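Local coordinates for protein antitoxin RnlB (Escherichia coli, PDB 6Y2P) that is the short-lived antitoxin of a type II toxin-antitoxin system, inhibiting the endonuclease activity of its cognate toxin RnlA, at residues C[18-23]-C[102-107]; C[50-55]-C[62-67]. One frame throughout, in Å; residues are numbered along the deposited sequence.

Contact 1. Residues C[18-23]-C[102-107]; sequences MATGFE and PEYLEA
The ring of Tyr104, on the short helix 102-106, packs against the end of strand 13-19 and the loop that follows it, and most of the side-chain packing is here, since Tyr104 and Thr20 bury the largest areas. Thr20 CG2 sits over one face of the ring, off centre, 3.9 Å from the ring centroid in a CH-pi contact. With chi1 at 62°, Thr20 puts OG1 in the crowded position between N and the carbonyl carbon and sets CG2 anti to that carbon, where the methyl meets CZ and CE2. Met18 adds a second methyl at the ring's edge, its CE lying 4.0 Å from Tyr104 CD2; a long thioether, bent at chi3, suits this reach. A tyrosine fits because its flat face takes the methyl while its OH extends to a hydrogen bond with Glu3 on strand 2-7.

On the partly exposed flank at Ala107 the backbone does the work, with little side-chain interlock. Ala107 O accepts a single weak, bent hydrogen bond from Phe22 N at 2.9 Å, and the small Ala107 side chain lets Gly21 come alongside. A short helix is thus packed by its tyrosine beside the mixed five-stranded sheet of this antitoxin.

Contact 2. Residues C[50-55]-C[62-67]; sequences FDLLCA and RFVTLE
Arg62 spreads its guanidinium over Leu53, whose CB lies over one face, 3.6 Å from NE, while the rim of the Phe63 ring lies over the opposite face. The Arg62 chain is extended from CG to NE, so it runs alongside Leu53 and delivers its charged end to Asp51. There it grips the carboxylate side-on with two nitrogens: NE meets Asp51 OD1 at 3.0 Å, and NH2 meets Asp51 OD2 at 3.2 Å. The two planes are turned 25° apart, and both nitrogens meet the carboxylate from above its plane. Asp51 CG is anti to the backbone N (chi1 174°), and OD1 also accepts from Leu53 N at 2.9 Å, an Asx turn.

Strands 46-51 and 63-69 are antiparallel neighbours in the mixed five-stranded sheet. Phe50 and Val64 form the hydrogen-bonded pair, with Phe50 N to Val64 O at 2.8 Å and Val64 N to Phe50 O at 3.0 Å. Leu52 N continues the pattern to Arg62 O at 2.7 Å, while Asp51 and Phe63 make the non-hydrogen-bonded pair between. On the face shared by Phe50 and Val64, the branched, apolar Leu66 side chain crosses that of Phe50 at about a right angle, its CD1 touching Phe50 CD1 and CE1. The positive charge of Arg62, with the Leu53 N-H donated to OD1, would probably favour the ionised form of the buried Asp51; the salt bridge joins the end of strand 46-51 to the residue before strand 63-69, while the Asx-turn bond ties the same carboxylate to the first turn of helix 53-56.

How the contacts relate
Contact 2 is nested within the chain loop closed by contact 1, and the centres of the two lie about 13 Å apart. They meet through the sheet, in which strands 13-19 and 46-51 are neighbours: Ala19 N lies 3.0 Å from Asp51 O, a probable hydrogen bond. Past the strand ends the loop of contact 1 rests on the helix of contact 2, with Gly21 O 3.2 Å from Cys54 CB and Phe22 O 3.3 Å from Ala55 CB. Helix 88-99 bridges them further, since Leu94 and Leu98 touch side chains of both. Each also reaches a chain of another protein in the assembly, Phe22 and Ala107 from contact 1, Leu52 and Leu66 from contact 2.

Contact 1. Residues C[18-23]-C[102-107]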
loop_
_atom_site.group_PDB
_atom_site.type_symbol
_atom_site.label_atom_id
_atom_site.label_comp_id
_atom_site.label_asym_id
_atom_site.label_seq_id
_atom_site.Cartn_x
_atom_site.Cartn_y
_atom_site.Cartn_z
ATOM N N MET C 18 -0.197 9.006 -33.098
ATOM C CA MET C 18 -0.668 9.521 -31.826
ATOM C C MET C 18 -1.948 8.804 -31.390
ATOM O O MET C 18 -2.847 8.576 -32.201
ATOM C CB MET C 18 -0.927 10.999 -31.974
ATOM C CG MET C 18 -1.637 11.589 -30.824
ATOM S SD MET C 18 -1.376 13.342 -30.953
ATOM C CE MET C 18 -2.897 13.995 -30.302
ATOM N N ALA C 19 -2.035 8.448 -30.115
ATOM C CA ALA C 19 -3.277 7.890 -29.599
ATOM C C ALA C 19 -4.329 8.990 -29.414
ATOM O O ALA C 19 -4.017 10.119 -29.011
ATOM C CB ALA C 19 -3.036 7.159 -28.282
ATOM N N THR C 20 -5.595 8.630 -29.670
ATOM C CA THR C 20 -6.734 9.545 -29.617
ATOM C C THR C 20 -7.675 9.317 -28.432
ATOM O O THR C 20 -8.720 9.967 -28.369
ATOM C CB THR C 20 -7.543 9.414 -30.919
ATOM O OG1 THR C 20 -8.046 8.071 -31.030
ATOM C CG2 THR C 20 -6.715 9.764 -32.153
ATOM N N GLY C 21 -7.273 8.531 -27.437
ATOM C CA GLY C 21 -8.142 8.189 -26.319
ATOM C C GLY C 21 -7.435 7.218 -25.390
ATOM O O GLY C 21 -6.226 7.036 -25.500
ATOM N N PHE C 22 -8.188 6.566 -24.473
ATOM C CA PHE C 22 -7.522 5.678 -23.501
ATOM C C PHE C 22 -7.035 4.352 -24.099
ATOM O O PHE C 22 -6.254 3.649 -23.445
ATOM C CB PHE C 22 -8.435 5.368 -22.307
ATOM C CG PHE C 22 -9.667 4.537 -22.664
ATOM C CD1 PHE C 22 -10.817 5.154 -23.083
ATOM C CD2 PHE C 22 -9.663 3.136 -22.570
ATOM C CE1 PHE C 22 -11.981 4.412 -23.369
ATOM C CE2 PHE C 22 -10.817 2.377 -22.878
ATOM C CZ PHE C 22 -11.966 3.027 -23.269
ATOM N N GLU C 23 -7.509 3.953 -25.270
ATOM C CA GLU C 23 -7.043 2.720 -25.883
ATOM C C GLU C 23 -5.642 2.877 -26.464
ATOM O O GLU C 23 -5.304 3.901 -27.053
ATOM C CB GLU C 23 -8.022 2.263 -26.964
ATOM C CG GLU C 23 -9.379 1.829 -26.403
ATOM C CD GLU C 23 -10.431 1.672 -27.482
ATOM O OE1 GLU C 23 -10.914 0.546 -27.679
ATOM O OE2 GLU C 23 -10.774 2.675 -28.139
ATOM N N PRO C 102 -10.085 18.666 -28.339
ATOM C CA PRO C 102 -10.301 18.459 -26.900
ATOM C C PRO C 102 -11.038 17.170 -26.609
ATOM O O PRO C 102 -10.957 16.662 -25.481
ATOM C CB PRO C 102 -11.142 19.675 -26.488
ATOM C CG PRO C 102 -11.766 20.131 -27.727
ATOM C CD PRO C 102 -10.743 19.885 -28.812
ATOM N N GLU C 103 -11.732 16.609 -27.604
ATOM C CA GLU C 103 -12.425 15.352 -27.379
ATOM C C GLU C 103 -11.436 14.195 -27.185
ATOM O O GLU C 103 -11.755 13.230 -26.477
ATOM C CB GLU C 103 -13.403 15.091 -28.532
ATOM C CG GLU C 103 -12.821 14.444 -29.777
ATOM C CD GLU C 103 -12.303 15.456 -30.787
ATOM O OE1 GLU C 103 -12.098 16.626 -30.378
ATOM O OE2 GLU C 103 -12.095 15.071 -31.976
ATOM N N TYR C 104 -10.222 14.296 -27.749
ATOM C CA TYR C 104 -9.179 13.309 -27.464
ATOM C C TYR C 104 -8.849 13.303 -25.979
ATOM O O TYR C 104 -8.789 12.244 -25.337
ATOM C CB TYR C 104 -7.903 13.616 -28.262
ATOM C CG TYR C 104 -7.975 13.454 -29.767
ATOM C CD1 TYR C 104 -9.118 12.968 -30.385
ATOM C CD2 TYR C 104 -6.885 13.787 -30.573
ATOM C CE1 TYR C 104 -9.182 12.814 -31.758
ATOM C CE2 TYR C 104 -6.949 13.644 -31.963
ATOM C CZ TYR C 104 -8.103 13.153 -32.541
ATOM O OH TYR C 104 -8.182 12.990 -33.900
ATOM N N LEU C 105 -8.649 14.499 -25.412
ATOM C CA LEU C 105 -8.376 14.622 -23.989
ATOM C C LEU C 105 -9.584 14.217 -23.153
ATOM O O LEU C 105 -9.424 13.638 -22.076
ATOM C CB LEU C 105 -7.962 16.062 -23.682
ATOM C CG LEU C 105 -6.694 16.505 -24.423
ATOM C CD1 LEU C 105 -6.601 17.995 -24.484
ATOM C CD2 LEU C 105 -5.447 15.940 -23.750
ATOM N N GLU C 106 -10.797 14.466 -23.649
ATOM C CA GLU C 106 -11.971 14.045 -22.897
ATOM C C GLU C 106 -12.023 12.537 -22.779
ATOM O O GLU C 106 -12.473 12.028 -21.749
ATOM C CB GLU C 106 -13.268 14.592 -23.525
ATOM N N ALA C 107 -11.533 11.819 -23.804
ATOM C CA ALA C 107 -11.534 10.353 -23.895
ATOM C C ALA C 107 -10.258 9.702 -23.363
ATOM O O ALA C 107 -10.072 8.486 -23.526
ATOM C CB ALA C 107 -11.704 9.932 -25.350
#

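Contact 2. Residues C[50-55]-C[62-67]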
loop_
_atom_site.group_PDB
_atom_site.type_symbol
_atom_site.label_atom_id
_atom_site.label_comp_id
_atom_site.label_asym_id
_atom_site.label_seq_id
_atom_site.Cartn_x
_atom_site.Cartn_y
_atom_site.Cartn_z
ATOM N N PHE C 50 5.561 6.541 -31.874
ATOM C CA PHE C 50 4.221 6.508 -31.297
ATOM C C PHE C 50 4.190 7.436 -30.084
ATOM O O PHE C 50 5.028 7.301 -29.172
ATOM C CB PHE C 50 3.842 5.095 -30.816
ATOM C CG PHE C 50 3.371 4.174 -31.889
ATOM C CD1 PHE C 50 4.277 3.407 -32.603
ATOM C CD2 PHE C 50 2.021 4.034 -32.152
ATOM C CE1 PHE C 50 3.848 2.538 -33.583
ATOM C CE2 PHE C 50 1.567 3.173 -33.142
ATOM C CZ PHE C 50 2.481 2.426 -33.865
ATOM N N ASP C 51 3.216 8.345 -30.057
ATOM C CA ASP C 51 2.896 9.133 -28.865
ATOM C C ASP C 51 1.677 8.523 -28.161
ATOM O O ASP C 51 0.565 8.557 -28.690
ATOM C CB ASP C 51 2.626 10.589 -29.242
ATOM C CG ASP C 51 2.154 11.423 -28.064
ATOM O OD1 ASP C 51 2.100 10.901 -26.922
ATOM O OD2 ASP C 51 1.874 12.612 -28.267
ATOM N N LEU C 52 1.862 7.977 -26.961
ATOM C CA LEU C 52 0.757 7.279 -26.320
ATOM C C LEU C 52 0.102 8.077 -25.194
ATOM O O LEU C 52 -0.602 7.480 -24.347
ATOM C CB LEU C 52 1.238 5.925 -25.807
ATOM C CG LEU C 52 2.073 5.068 -26.775
ATOM C CD1 LEU C 52 2.641 3.815 -26.079
ATOM C CD2 LEU C 52 1.234 4.630 -27.964
ATOM N N LEU C 53 0.238 9.413 -25.221
ATOM C CA LEU C 53 -0.173 10.255 -24.092
ATOM C C LEU C 53 -1.600 9.953 -23.633
ATOM O O LEU C 53 -1.852 9.775 -22.433
ATOM C CB LEU C 53 -0.053 11.731 -24.455
ATOM C CG LEU C 53 -0.680 12.643 -23.392
ATOM C CD1 LEU C 53 0.197 12.583 -22.177
ATOM C CD2 LEU C 53 -0.925 14.091 -23.831
ATOM N N CYS C 54 -2.546 9.844 -24.572
ATOM C CA CYS C 54 -3.925 9.672 -24.134
ATOM C C CYS C 54 -4.217 8.262 -23.626
ATOM O O CYS C 54 -5.167 8.077 -22.856
ATOM C CB CYS C 54 -4.886 9.953 -25.297
ATOM S SG CYS C 54 -4.941 11.704 -25.861
ATOM N N ALA C 55 -3.321 7.311 -23.844
ATOM C CA ALA C 55 -3.542 6.025 -23.221
ATOM C C ALA C 55 -2.676 5.834 -21.992
ATOM O O ALA C 55 -3.076 5.144 -21.042
ATOM C CB ALA C 55 -3.254 4.909 -24.225
ATOM N N ARG C 62 5.734 7.335 -22.444
ATOM C CA ARG C 62 4.707 7.926 -23.288
ATOM C C ARG C 62 5.084 7.829 -24.760
ATOM O O ARG C 62 4.211 7.589 -25.601
ATOM C CB ARG C 62 4.468 9.380 -22.880
ATOM C CG ARG C 62 4.329 10.320 -24.037
ATOM C CD ARG C 62 3.803 11.630 -23.600
ATOM N NE ARG C 62 3.457 12.448 -24.762
ATOM C CZ ARG C 62 3.324 13.768 -24.729
ATOM N NH1 ARG C 62 3.498 14.417 -23.591
ATOM N NH2 ARG C 62 2.999 14.420 -25.829
ATOM N N PHE C 63 6.368 7.933 -25.076
ATOM C CA PHE C 63 6.860 7.896 -26.446
ATOM C C PHE C 63 7.624 6.604 -26.702
ATOM O O PHE C 63 8.564 6.277 -25.971
ATOM C CB PHE C 63 7.788 9.069 -26.719
ATOM C CG PHE C 63 7.137 10.412 -26.633
ATOM C CD1 PHE C 63 6.520 10.979 -27.748
ATOM C CD2 PHE C 63 7.205 11.156 -25.458
ATOM C CE1 PHE C 63 5.967 12.261 -27.676
ATOM C CE2 PHE C 63 6.640 12.417 -25.378
ATOM C CZ PHE C 63 6.019 12.966 -26.481
ATOM N N VAL C 64 7.256 5.896 -27.763
ATOM C CA VAL C 64 7.876 4.615 -28.087
ATOM C C VAL C 64 8.136 4.532 -29.583
ATOM O O VAL C 64 7.259 4.874 -30.384
ATOM C CB VAL C 64 6.964 3.456 -27.635
ATOM C CG1 VAL C 64 7.459 2.138 -28.169
ATOM C CG2 VAL C 64 6.885 3.417 -26.132
ATOM N N THR C 65 9.325 4.059 -29.965
ATOM C CA THR C 65 9.648 3.741 -31.355
ATOM C C THR C 65 9.495 2.256 -31.650
ATOM O O THR C 65 9.682 1.404 -30.787
ATOM C CB THR C 65 11.071 4.114 -31.748
ATOM O OG1 THR C 65 12.008 3.404 -30.901
ATOM C CG2 THR C 65 11.297 5.580 -31.628
ATOM N N LEU C 66 9.114 1.970 -32.887
ATOM C CA LEU C 66 9.148 0.610 -33.412
ATOM C C LEU C 66 9.618 0.645 -34.860
ATOM O O LEU C 66 9.289 1.569 -35.615
ATOM C CB LEU C 66 7.784 -0.079 -33.335
ATOM C CG LEU C 66 7.222 -0.244 -31.929
ATOM C CD1 LEU C 66 6.242 0.855 -31.666
ATOM C CD2 LEU C 66 6.587 -1.589 -31.782
ATOM N N GLU C 67 10.371 -0.382 -35.245
ATOM C CA GLU C 67 10.827 -0.532 -36.617
ATOM C C GLU C 67 9.710 -1.059 -37.510
ATOM O O GLU C 67 8.811 -1.784 -37.061
ATOM C CB GLU C 67 12.028 -1.464 -36.670
ATOM C CG GLU C 67 13.293 -0.791 -36.190
ATOM C CD GLU C 67 14.438 -1.749 -35.944
ATOM O OE1 GLU C 67 14.713 -2.618 -36.814
ATOM O OE2 GLU C 67 15.077 -1.608 -34.877
#